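Local coordinates for 70 kDa protein (Xanthomonas sp., PDB 4B2N) that cleaves rubber (poly-isoprene) oxidatively and processively as a dioxygenase, using a cytochrome c-like scaffold that carries two covalently bound c-type haems, at residues 257-261 / 603-608; 265-270 / 462-467; 281-285 / 633-637; 348-352 / 508-512. All blocks are in the same frame, centred on the assembly; numbering follows the deposited sequence.

Contact 1: residues 257-261 / 603-608; sequences LLPAL and VAAQYL
Two short helical ends, 257-261 of helix 253-261 and 603-607 of helix 599-607, run side by side in the same direction, their axes 13° apart and 9.9 Å at closest approach. The backbones come nearest where the CA atoms of Ala-260 and Ala-604 lie 6.3 Å apart. The first helix is kinked: neither Pro-259 N nor Ala-260 N makes the regular bond to the turn before, and Ala-260 N bonds three residues back, to Leu-257 O (2.9 Å). In the second, Tyr-607 N bonds to Val-603 O (2.8 Å), and Leu-608 is the first residue to leave helical geometry.

The side-chain packing is apolar, and no hydrogen bond crosses the segments. Two alanines face each other where the backbones are nearest: Ala-260 CB is 4.4 Å from Ala-604 CB. Leu-257 (chi1 t, chi2 p) presses CD1 to 3.4 Å of the same Ala-604 CB. This is near-parallel helix-helix packing, mostly buried, joining segments 342 residues apart. Leu-261, whose chi1 of -95° lies between wells, sends CD2 to Val-603 CG1 (3.9 Å) and CD1 to Tyr-607 CB (3.7 Å). Leu-257 CD2 also approaches Val-603 CG1 (4.2 Å).

At the C-terminal end Leu-608 leans on Ala-260, its CD2 4.1 Å from Ala-260 O and its CD1 4.5 Å from Ala-260 CB. Beyond the pair, Pro-259 O accepts a hydrogen bond from Arg-474.

Contact 2: residues 265-270 / 462-467; sequences ETLTLA and YPSDNI
A loop-to-loop junction leading into the N-terminus of helix 467-481 brings together residues 265-270, from the long connection after helix 253-261, and the loop residues 462-467. Neither segment is regular until Ile-467 begins the helix, with Asn-466 at the N-cap position. The two segments run in the same sense, with CA atoms paired as Thr-266 with Tyr-462 (6.1 Å), Thr-268 with Asp-465 (5.9 Å) and Ala-270 with Ile-467 (5.8 Å). An inverse gamma turn is centred on Asp-465.

At the middle, Thr-268 (chi1 m) gives a very short hydrogen bond from OG1 to Asp-465 OD1, 2.5 Å. Thr-268 OG1 in turn accepts from Thr-266 OG1 (2.6 Å), Thr-266 being chi1 p, which makes two hydrogen bonds in series, Thr-266 to Thr-268 to Asp-465. Side chains thus link these irregular, parallel-running loops, and no backbone hydrogen bond crosses between them. Asp-465, chi1 t, reaches back to the facing segment to make its bond.

Van der Waals contacts fill both ends. Thr-266 CG2 lies 3.3 Å from Pro-463 O and 3.6 Å from Pro-463 CB, while Glu-265 OE2 is 3.4 Å from Pro-463 CG. Farther on, Ile-467 (m, m) places CD1 3.5 Å from Ala-270 CB and 3.2 Å from Leu-269 O. Arg-330 of helix 326-331 bonds to Thr-266 O and makes a cation-pi contact with Tyr-462.

Contact 3: residues 281-285 / 633-637; sequences PHAGM and LYGND
Residues 633-637 lie in the loop between strand 629-630 and helix 649-660, opposite the irregular loop 281-285 that leads into the haem-binding residue Thr-286. A type II beta turn runs from Leu-633 to Asn-636, closed by Asn-636 N to Leu-633 O at 2.9 Å.

Tyr-634, the first corner of the turn, has chi1 t and lays its ring along 282-284. Its OH donates a hydrogen bond to His-282 O (2.7 Å), and its CE1 is 3.8 Å from both His-282 CB and Gly-284 N, the latter near the ring edge. That amide bonds to His-282 ND1 (2.8 Å). A water accepting from His-282 N (2.8 Å) bonds weakly to Tyr-634 OH (3.5 Å).

Gly-635 follows with phi/psi 88/-5, a positive phi that itself favours glycine. Its CA sits 4.4 Å from Gly-284 CA. A CB on Gly-635 would clash with Gly-284 CA; one on Gly-284 (84/-171) would be tight against Gly-635 CA and jammed against the preceding carbonyl O. A second water accepts from Met-285 N (2.7 Å) and lies 2.7 Å from Tyr-634 O and 2.8 Å from Asn-636 OD1; a third lies 2.7 Å from Met-285 O and 3.1 Å from Gly-635 O.

Asn-636 ND2 bonds to Asn-630 O. Near haem c #1, the tyrosine hydroxyl thus makes the direct bond, and waters add polar links where the two backbones meet.

Contact 4: residues 348-352 / 508-512; sequences PATYP and GAWAT
An indole seated against a proline-rich loop defines this partly buried contact, in which 348-352, between helices 333-345 and 357-369, meets 508-512, between strand 500-502 and helix 524-528. Residues 348-351 are extended, whereas 509-511 have helical phi/psi, with Ala-511 N bonded to Gly-508 O (2.9 Å). The CA atoms of Pro-348 and Gly-508 lie 4.9 Å apart.

Trp-510 (chi1 p, chi2 -103°) dominates. NE1 donates to Ala-349 O at 2.9 Å. Over one face of the indole, Tyr-351 CA stands 3.9 Å from the six-membered-ring centroid in a CH-pi contact, and Pro-352 CD is 3.4 Å from Trp-510 CH2. The Tyr-351 ring (chi1 t) turns its edge to the indole face, a T-shaped pair with centroids 5.3 Å apart and planes at 85°. Ala-349 CB packs on Trp-510 CZ2 (3.9 Å).

At the other end Pro-348 CB touches Gly-508 CA (3.5 Å). A CB on Gly-508 would clash there and, at phi/psi 90/-14, jam against the preceding carbonyl O. Trp-562 extends the aromatic group beside Tyr-351 and Pro-352. The whole is a proline-aromatic cluster in which Trp-510, from the cytochrome c-like family region and about 9 Å from a bound haem c, packs against the loop 348-352.

In the fold
Contacts 1 and 2 adjoin on one side of the chain: helix 253-261 runs into the loop bearing 265-270, and Leu-261 O probably bonds to Ala-270 N. Contact 1 is the more buried and is held by apolar side chains without a hydrogen bond, whereas contact 2, farther from the chain centre and partly exposed, has a threonine-aspartate hydrogen bond at its middle, with packing at both ends. Contact 3 draws on the same long loop after helix 253-261 but lies nearer the centre and is bridged by water. Contact 4, across the chain's centre from contacts 1 and 2, is aromatic. Contacts 3 and 4 each combine a tight glycine approach with one direct hydrogen bond to a carbonyl.

Contact 1: residues 257-261 / 603-608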
loop_
_atom_site.group_PDB
_atom_site.type_symbol
_atom_site.label_atom_id
_atom_site.label_comp_id
_atom_site.label_asym_id
_atom_site.label_seq_id
_atom_site.Cartn_x
_atom_site.Cartn_y
_atom_site.Cartn_z
ATOM N N LEU A 257 -15.150 4.339 3.164
ATOM C CA LEU A 257 -16.059 5.201 2.349
ATOM C C LEU A 257 -16.965 4.459 1.358
ATOM O O LEU A 257 -18.083 4.894 1.082
ATOM C CB LEU A 257 -15.282 6.309 1.575
ATOM C CG LEU A 257 -16.124 7.158 0.621
ATOM C CD1 LEU A 257 -16.992 8.059 1.507
ATOM C CD2 LEU A 257 -15.388 8.039 -0.378
ATOM N N LEU A 258 -16.407 3.442 0.688
ATOM C CA LEU A 258 -17.121 2.576 -0.270
ATOM C C LEU A 258 -18.645 2.380 -0.005
ATOM O O LEU A 258 -19.478 2.676 -0.910
ATOM C CB LEU A 258 -16.374 1.193 -0.393
ATOM C CG LEU A 258 -14.966 1.234 -1.030
ATOM C CD1 LEU A 258 -14.372 -0.140 -1.024
ATOM C CD2 LEU A 258 -15.038 1.765 -2.473
ATOM N N PRO A 259 -19.036 1.891 1.181
ATOM C CA PRO A 259 -20.496 1.613 1.271
ATOM C C PRO A 259 -21.387 2.831 1.348
ATOM O O PRO A 259 -22.603 2.689 1.146
ATOM C CB PRO A 259 -20.626 0.781 2.541
ATOM C CG PRO A 259 -19.391 1.072 3.340
ATOM C CD PRO A 259 -18.309 1.286 2.318
ATOM N N ALA A 260 -20.795 4.003 1.609
ATOM C CA ALA A 260 -21.540 5.263 1.569
ATOM C C ALA A 260 -21.989 5.633 0.178
ATOM O O ALA A 260 -23.038 6.181 0.045
ATOM C CB ALA A 260 -20.701 6.418 2.119
ATOM N N LEU A 261 -21.179 5.347 -0.853
ATOM C CA LEU A 261 -21.403 5.884 -2.188
ATOM C C LEU A 261 -21.960 4.797 -3.087
ATOM O O LEU A 261 -22.803 5.086 -3.930
ATOM C CB LEU A 261 -20.076 6.352 -2.778
ATOM C CG LEU A 261 -19.656 7.843 -2.654
ATOM C CD1 LEU A 261 -20.113 8.487 -1.357
ATOM C CD2 LEU A 261 -18.119 7.967 -2.817
ATOM N N VAL A 603 -16.429 14.043 0.934
ATOM C CA VAL A 603 -17.093 13.415 -0.249
ATOM C C VAL A 603 -18.396 12.695 0.164
ATOM O O VAL A 603 -19.455 12.838 -0.456
ATOM C CB VAL A 603 -16.084 12.457 -0.969
ATOM C CG1 VAL A 603 -16.800 11.601 -2.030
ATOM C CG2 VAL A 603 -15.018 13.302 -1.650
ATOM N N ALA A 604 -18.282 11.855 1.163
ATOM C CA ALA A 604 -19.438 11.210 1.805
ATOM C C ALA A 604 -20.520 12.209 2.223
ATOM O O ALA A 604 -21.690 12.023 1.832
ATOM C CB ALA A 604 -18.967 10.414 3.012
ATOM N N ALA A 605 -20.126 13.267 2.951
ATOM C CA ALA A 605 -21.084 14.296 3.426
ATOM C C ALA A 605 -21.772 14.859 2.222
ATOM O O ALA A 605 -23.013 14.936 2.136
ATOM C CB ALA A 605 -20.343 15.393 4.167
ATOM N N GLN A 606 -20.985 15.209 1.220
ATOM C CA GLN A 606 -21.621 15.876 0.079
ATOM C C GLN A 606 -22.546 14.936 -0.701
ATOM O O GLN A 606 -23.648 15.357 -1.094
ATOM C CB GLN A 606 -20.569 16.522 -0.871
ATOM C CG GLN A 606 -21.226 17.243 -2.046
ATOM C CD GLN A 606 -20.190 17.801 -2.997
ATOM O OE1 GLN A 606 -19.148 17.176 -3.208
ATOM N NE2 GLN A 606 -20.434 19.021 -3.517
ATOM N N TYR A 607 -22.115 13.704 -0.987
ATOM C CA TYR A 607 -23.030 12.763 -1.648
ATOM C C TYR A 607 -24.251 12.405 -0.799
ATOM O O TYR A 607 -25.221 11.892 -1.320
ATOM C CB TYR A 607 -22.325 11.445 -2.002
ATOM C CG TYR A 607 -21.614 11.563 -3.334
ATOM C CD1 TYR A 607 -20.315 12.068 -3.403
ATOM C CD2 TYR A 607 -22.254 11.244 -4.505
ATOM C CE1 TYR A 607 -19.642 12.207 -4.630
ATOM C CE2 TYR A 607 -21.607 11.354 -5.718
ATOM C CZ TYR A 607 -20.301 11.824 -5.791
ATOM O OH TYR A 607 -19.714 11.979 -7.048
ATOM N N LEU A 608 -24.175 12.602 0.499
ATOM C CA LEU A 608 -25.291 12.236 1.376
ATOM C C LEU A 608 -26.102 13.509 1.726
ATOM O O LEU A 608 -26.954 13.511 2.622
ATOM C CB LEU A 608 -24.750 11.481 2.613
ATOM C CG LEU A 608 -24.275 10.057 2.291
ATOM C CD1 LEU A 608 -23.582 9.522 3.538
ATOM C CD2 LEU A 608 -25.335 9.079 1.742
#

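Contact 2: residues 265-270 / 462-467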
loop_
_atom_site.group_PDB
_atom_site.type_symbol
_atom_site.label_atom_id
_atom_site.label_comp_id
_atom_site.label_asym_id
_atom_site.label_seq_id
_atom_site.Cartn_x
_atom_site.Cartn_y
_atom_site.Cartn_z
ATOM N N GLU A 265 -23.375 -4.626 -3.622
ATOM C CA GLU A 265 -23.585 -5.831 -4.400
ATOM C C GLU A 265 -23.344 -5.608 -5.887
ATOM O O GLU A 265 -22.945 -6.540 -6.595
ATOM C CB GLU A 265 -24.998 -6.333 -4.192
ATOM C CG GLU A 265 -25.286 -6.857 -2.780
ATOM C CD GLU A 265 -26.739 -7.262 -2.712
ATOM O OE1 GLU A 265 -27.632 -6.436 -2.401
ATOM O OE2 GLU A 265 -27.020 -8.414 -3.040
ATOM N N THR A 266 -23.589 -4.382 -6.371
ATOM C CA THR A 266 -23.566 -4.147 -7.803
ATOM C C THR A 266 -22.515 -3.109 -8.230
ATOM O O THR A 266 -22.147 -3.080 -9.377
ATOM C CB THR A 266 -24.928 -3.641 -8.310
ATOM O OG1 THR A 266 -25.124 -2.283 -7.874
ATOM C CG2 THR A 266 -26.055 -4.564 -7.773
ATOM N N LEU A 267 -22.019 -2.306 -7.282
ATOM C CA LEU A 267 -21.132 -1.203 -7.553
ATOM C C LEU A 267 -21.808 -0.037 -8.286
ATOM O O LEU A 267 -21.109 0.855 -8.755
ATOM C CB LEU A 267 -19.777 -1.658 -8.227
ATOM C CG LEU A 267 -19.036 -2.835 -7.550
ATOM C CD1 LEU A 267 -17.696 -3.091 -8.337
ATOM C CD2 LEU A 267 -18.831 -2.536 -6.088
ATOM N N THR A 268 -23.145 -0.008 -8.322
ATOM C CA THR A 268 -23.873 1.169 -8.711
ATOM C C THR A 268 -23.543 2.345 -7.758
ATOM O O THR A 268 -23.422 2.185 -6.536
ATOM C CB THR A 268 -25.397 0.922 -8.624
ATOM O OG1 THR A 268 -25.740 -0.229 -9.405
ATOM C CG2 THR A 268 -26.149 2.104 -9.121
ATOM N N LEU A 269 -23.303 3.508 -8.342
ATOM C CA LEU A 269 -23.166 4.708 -7.551
ATOM C C LEU A 269 -24.586 5.066 -7.051
ATOM O O LEU A 269 -25.434 5.462 -7.807
ATOM C CB LEU A 269 -22.615 5.865 -8.397
ATOM C CG LEU A 269 -22.488 7.249 -7.742
ATOM C CD1 LEU A 269 -21.598 7.180 -6.508
ATOM C CD2 LEU A 269 -21.939 8.303 -8.713
ATOM N N ALA A 270 -24.823 4.878 -5.779
ATOM C CA ALA A 270 -26.151 5.071 -5.205
ATOM C C ALA A 270 -25.921 5.303 -3.717
ATOM O O ALA A 270 -25.930 4.371 -2.930
ATOM C CB ALA A 270 -27.007 3.814 -5.458
ATOM N N TYR A 462 -26.156 -10.600 -10.600
ATOM C CA TYR A 462 -26.037 -9.328 -9.962
ATOM C C TYR A 462 -27.449 -8.732 -9.765
ATOM O O TYR A 462 -28.261 -8.781 -10.696
ATOM C CB TYR A 462 -25.126 -8.469 -10.810
ATOM C CG TYR A 462 -23.666 -8.915 -10.547
ATOM C CD1 TYR A 462 -23.117 -8.806 -9.245
ATOM C CD2 TYR A 462 -22.863 -9.484 -11.555
ATOM C CE1 TYR A 462 -21.822 -9.246 -8.980
ATOM C CE2 TYR A 462 -21.540 -9.904 -11.287
ATOM C CZ TYR A 462 -21.044 -9.787 -9.991
ATOM O OH TYR A 462 -19.749 -10.195 -9.626
ATOM N N PRO A 463 -27.745 -8.185 -8.568
ATOM C CA PRO A 463 -28.945 -7.403 -8.387
ATOM C C PRO A 463 -28.978 -6.313 -9.466
ATOM O O PRO A 463 -27.944 -6.010 -10.076
ATOM C CB PRO A 463 -28.734 -6.785 -6.994
ATOM C CG PRO A 463 -27.942 -7.835 -6.278
ATOM C CD PRO A 463 -26.981 -8.307 -7.311
ATOM N N SER A 464 -30.155 -5.780 -9.717
ATOM C CA SER A 464 -30.342 -4.699 -10.703
ATOM C C SER A 464 -29.561 -3.416 -10.401
ATOM O O SER A 464 -29.455 -2.927 -9.258
ATOM C CB SER A 464 -31.829 -4.369 -10.880
ATOM O OG SER A 464 -32.335 -3.932 -9.636
ATOM N N ASP A 465 -29.092 -2.839 -11.480
ATOM C CA ASP A 465 -28.273 -1.685 -11.456
ATOM C C ASP A 465 -29.262 -0.543 -11.563
ATOM O O ASP A 465 -29.467 0.005 -12.634
ATOM C CB ASP A 465 -27.364 -1.722 -12.686
ATOM C CG ASP A 465 -26.463 -0.558 -12.765
ATOM O OD1 ASP A 465 -26.220 0.141 -11.786
ATOM O OD2 ASP A 465 -25.985 -0.296 -13.855
ATOM N N ASN A 466 -29.945 -0.240 -10.469
ATOM C CA ASN A 466 -30.790 0.951 -10.493
ATOM C C ASN A 466 -31.018 1.398 -9.090
ATOM O O ASN A 466 -30.863 0.639 -8.136
ATOM C CB ASN A 466 -32.078 0.838 -11.330
ATOM C CG ASN A 466 -33.171 0.122 -10.625
ATOM O OD1 ASN A 466 -33.197 -1.110 -10.669
ATOM N ND2 ASN A 466 -34.068 0.854 -9.938
ATOM N N ILE A 467 -31.201 2.692 -9.028
ATOM C CA ILE A 467 -31.073 3.489 -7.818
ATOM C C ILE A 467 -32.264 3.099 -6.953
ATOM O O ILE A 467 -32.085 2.821 -5.759
ATOM C CB ILE A 467 -31.129 5.008 -8.152
ATOM C CG1 ILE A 467 -29.882 5.473 -8.932
ATOM C CG2 ILE A 467 -31.286 5.858 -6.876
ATOM C CD1 ILE A 467 -28.628 5.298 -8.129
#

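Contact 3: residues 281-285 / 633-637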
loop_
_atom_site.group_PDB
_atom_site.type_symbol
_atom_site.label_atom_id
_atom_site.label_comp_id
_atom_site.label_asym_id
_atom_site.label_seq_id
_atom_site.Cartn_x
_atom_site.Cartn_y
_atom_site.Cartn_z
ATOM N N PRO A 281 -13.723 5.172 13.656
ATOM C CA PRO A 281 -12.597 6.086 13.881
ATOM C C PRO A 281 -11.660 6.123 12.628
ATOM O O PRO A 281 -11.564 5.125 11.902
ATOM C CB PRO A 281 -11.930 5.473 15.148
ATOM C CG PRO A 281 -12.112 4.001 14.879
ATOM C CD PRO A 281 -13.536 3.875 14.332
ATOM N N HIS A 282 -11.064 7.277 12.338
ATOM C CA HIS A 282 -10.077 7.410 11.260
ATOM C C HIS A 282 -8.947 6.405 11.467
ATOM O O HIS A 282 -8.423 6.242 12.601
ATOM C CB HIS A 282 -9.573 8.844 11.248
ATOM C CG HIS A 282 -8.769 9.229 10.004
ATOM N ND1 HIS A 282 -7.553 8.682 9.712
ATOM C CD2 HIS A 282 -9.012 10.193 8.997
ATOM C CE1 HIS A 282 -7.064 9.224 8.566
ATOM N NE2 HIS A 282 -7.949 10.160 8.131
ATOM N N ALA A 283 -8.568 5.693 10.401
ATOM C CA ALA A 283 -7.529 4.672 10.527
ATOM C C ALA A 283 -6.048 5.223 10.604
ATOM O O ALA A 283 -5.113 4.456 10.837
ATOM C CB ALA A 283 -7.692 3.618 9.437
ATOM N N GLY A 284 -5.872 6.538 10.483
ATOM C CA GLY A 284 -4.551 7.139 10.417
ATOM C C GLY A 284 -4.000 7.100 8.982
ATOM O O GLY A 284 -4.665 6.656 8.044
ATOM N N MET A 285 -2.738 7.456 8.855
ATOM C CA MET A 285 -2.054 7.379 7.602
ATOM C C MET A 285 -1.435 5.979 7.530
ATOM O O MET A 285 -0.862 5.502 8.483
ATOM C CB MET A 285 -0.969 8.431 7.539
ATOM C CG MET A 285 -1.493 9.850 7.752
ATOM S SD MET A 285 -2.573 10.315 6.369
ATOM C CE MET A 285 -4.109 10.516 7.195
ATOM N N LEU A 633 1.502 13.282 15.398
ATOM C CA LEU A 633 0.204 13.385 14.753
ATOM C C LEU A 633 -0.554 12.069 14.921
ATOM O O LEU A 633 0.049 11.008 15.193
ATOM C CB LEU A 633 0.309 13.821 13.262
ATOM C CG LEU A 633 1.154 15.092 13.032
ATOM C CD1 LEU A 633 1.176 15.291 11.510
ATOM C CD2 LEU A 633 0.640 16.339 13.732
ATOM N N TYR A 634 -1.873 12.162 14.799
ATOM C CA TYR A 634 -2.752 11.027 14.931
ATOM C C TYR A 634 -2.278 9.887 14.010
ATOM O O TYR A 634 -2.145 10.096 12.812
ATOM C CB TYR A 634 -4.168 11.472 14.514
ATOM C CG TYR A 634 -5.271 10.418 14.623
ATOM C CD1 TYR A 634 -5.543 9.534 13.562
ATOM C CD2 TYR A 634 -6.061 10.317 15.771
ATOM C CE1 TYR A 634 -6.575 8.609 13.638
ATOM C CE2 TYR A 634 -7.073 9.364 15.848
ATOM C CZ TYR A 634 -7.304 8.519 14.801
ATOM O OH TYR A 634 -8.312 7.603 14.893
ATOM N N GLY A 635 -2.047 8.703 14.582
ATOM C CA GLY A 635 -1.775 7.537 13.816
ATOM C C GLY A 635 -0.301 7.414 13.524
ATOM O O GLY A 635 0.093 6.418 12.922
ATOM N N ASN A 636 0.511 8.417 13.913
ATOM C CA ASN A 636 1.895 8.525 13.456
ATOM C C ASN A 636 2.896 8.009 14.507
ATOM O O ASN A 636 4.095 8.146 14.287
ATOM C CB ASN A 636 2.301 9.998 13.113
ATOM C CG ASN A 636 2.055 10.356 11.626
ATOM O OD1 ASN A 636 1.367 9.624 10.874
ATOM N ND2 ASN A 636 2.665 11.434 11.182
ATOM N N ASP A 637 2.434 7.416 15.607
ATOM C CA ASP A 637 3.368 7.053 16.704
ATOM C C ASP A 637 4.467 6.130 16.165
ATOM O O ASP A 637 4.226 5.331 15.238
ATOM C CB ASP A 637 2.613 6.360 17.875
ATOM C CG ASP A 637 3.520 6.060 19.039
ATOM O OD1 ASP A 637 3.898 7.026 19.663
ATOM O OD2 ASP A 637 3.863 4.883 19.323
HETATM O O HOH W 1 -11.413 9.131 14.366
HETATM O O HOH W 2 -1.220 8.517 10.795
HETATM O O HOH W 3 -1.839 5.044 10.958
#

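Contact 4: residues 348-352 / 508-512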
loop_
_atom_site.group_PDB
_atom_site.type_symbol
_atom_site.label_atom_id
_atom_site.label_comp_id
_atom_site.label_asym_id
_atom_site.label_seq_id
_atom_site.Cartn_x
_atom_site.Cartn_y
_atom_site.Cartn_z
ATOM N N PRO A 348 12.272 -7.915 -5.509
ATOM C CA PRO A 348 12.938 -6.702 -5.058
ATOM C C PRO A 348 14.291 -6.441 -5.699
ATOM O O PRO A 348 15.006 -7.401 -6.071
ATOM C CB PRO A 348 13.189 -6.975 -3.545
ATOM C CG PRO A 348 12.293 -8.067 -3.211
ATOM C CD PRO A 348 12.160 -8.938 -4.443
ATOM N N ALA A 349 14.665 -5.155 -5.804
ATOM C CA ALA A 349 16.060 -4.781 -6.140
ATOM C C ALA A 349 17.044 -5.413 -5.157
ATOM O O ALA A 349 16.726 -5.598 -3.941
ATOM C CB ALA A 349 16.223 -3.252 -6.064
ATOM N N THR A 350 18.227 -5.756 -5.677
ATOM C CA THR A 350 19.259 -6.344 -4.836
ATOM C C THR A 350 20.156 -5.232 -4.329
ATOM O O THR A 350 20.326 -4.193 -4.955
ATOM C CB THR A 350 20.127 -7.399 -5.584
ATOM O OG1 THR A 350 20.727 -6.765 -6.726
ATOM C CG2 THR A 350 19.290 -8.594 -6.016
ATOM N N TYR A 351 20.735 -5.442 -3.173
ATOM C CA TYR A 351 21.423 -4.373 -2.457
ATOM C C TYR A 351 22.638 -3.970 -3.249
ATOM O O TYR A 351 23.356 -4.870 -3.675
ATOM C CB TYR A 351 21.866 -4.958 -1.154
ATOM C CG TYR A 351 22.552 -3.975 -0.275
ATOM C CD1 TYR A 351 21.804 -3.041 0.459
ATOM C CD2 TYR A 351 23.952 -4.001 -0.118
ATOM C CE1 TYR A 351 22.417 -2.108 1.275
ATOM C CE2 TYR A 351 24.575 -3.104 0.748
ATOM C CZ TYR A 351 23.803 -2.175 1.443
ATOM O OH TYR A 351 24.415 -1.291 2.294
ATOM N N PRO A 352 22.831 -2.644 -3.522
ATOM C CA PRO A 352 23.869 -2.253 -4.471
ATOM C C PRO A 352 25.267 -2.030 -3.822
ATOM O O PRO A 352 26.244 -1.805 -4.540
ATOM C CB PRO A 352 23.298 -0.954 -5.087
ATOM C CG PRO A 352 22.538 -0.352 -3.935
ATOM C CD PRO A 352 22.119 -1.472 -3.000
ATOM N N GLY A 508 14.061 -7.164 0.331
ATOM C CA GLY A 508 13.853 -5.820 -0.310
ATOM C C GLY A 508 13.819 -4.747 0.768
ATOM O O GLY A 508 13.954 -3.562 0.481
ATOM N N ALA A 509 13.677 -5.137 2.035
ATOM C CA ALA A 509 13.437 -4.152 3.094
ATOM C C ALA A 509 14.629 -3.224 3.255
ATOM O O ALA A 509 14.496 -2.133 3.776
ATOM C CB ALA A 509 13.174 -4.853 4.416
ATOM N N TRP A 510 15.806 -3.664 2.837
ATOM C CA TRP A 510 16.966 -2.768 2.808
ATOM C C TRP A 510 16.689 -1.417 2.165
ATOM O O TRP A 510 17.256 -0.358 2.553
ATOM C CB TRP A 510 18.126 -3.541 2.116
ATOM C CG TRP A 510 18.081 -3.611 0.576
ATOM C CD1 TRP A 510 17.696 -4.705 -0.226
ATOM C CD2 TRP A 510 18.336 -2.536 -0.379
ATOM N NE1 TRP A 510 17.765 -4.414 -1.552
ATOM C CE2 TRP A 510 18.127 -3.130 -1.729
ATOM C CE3 TRP A 510 18.792 -1.221 -0.282
ATOM C CZ2 TRP A 510 18.329 -2.431 -2.875
ATOM C CZ3 TRP A 510 18.942 -0.508 -1.479
ATOM C CH2 TRP A 510 18.741 -1.111 -2.734
ATOM N N ALA A 511 15.779 -1.425 1.177
ATOM C CA ALA A 511 15.528 -0.306 0.301
ATOM C C ALA A 511 14.307 0.549 0.683
ATOM O O ALA A 511 14.070 1.647 0.086
ATOM C CB ALA A 511 15.292 -0.848 -1.111
ATOM N N THR A 512 13.478 0.041 1.576
ATOM C CA THR A 512 12.108 0.569 1.731
ATOM C C THR A 512 11.919 1.423 2.968
ATOM O O THR A 512 10.798 1.548 3.474
ATOM C CB THR A 512 11.054 -0.552 1.662
ATOM O OG1 THR A 512 11.241 -1.423 2.802
ATOM C CG2 THR A 512 11.240 -1.414 0.390
#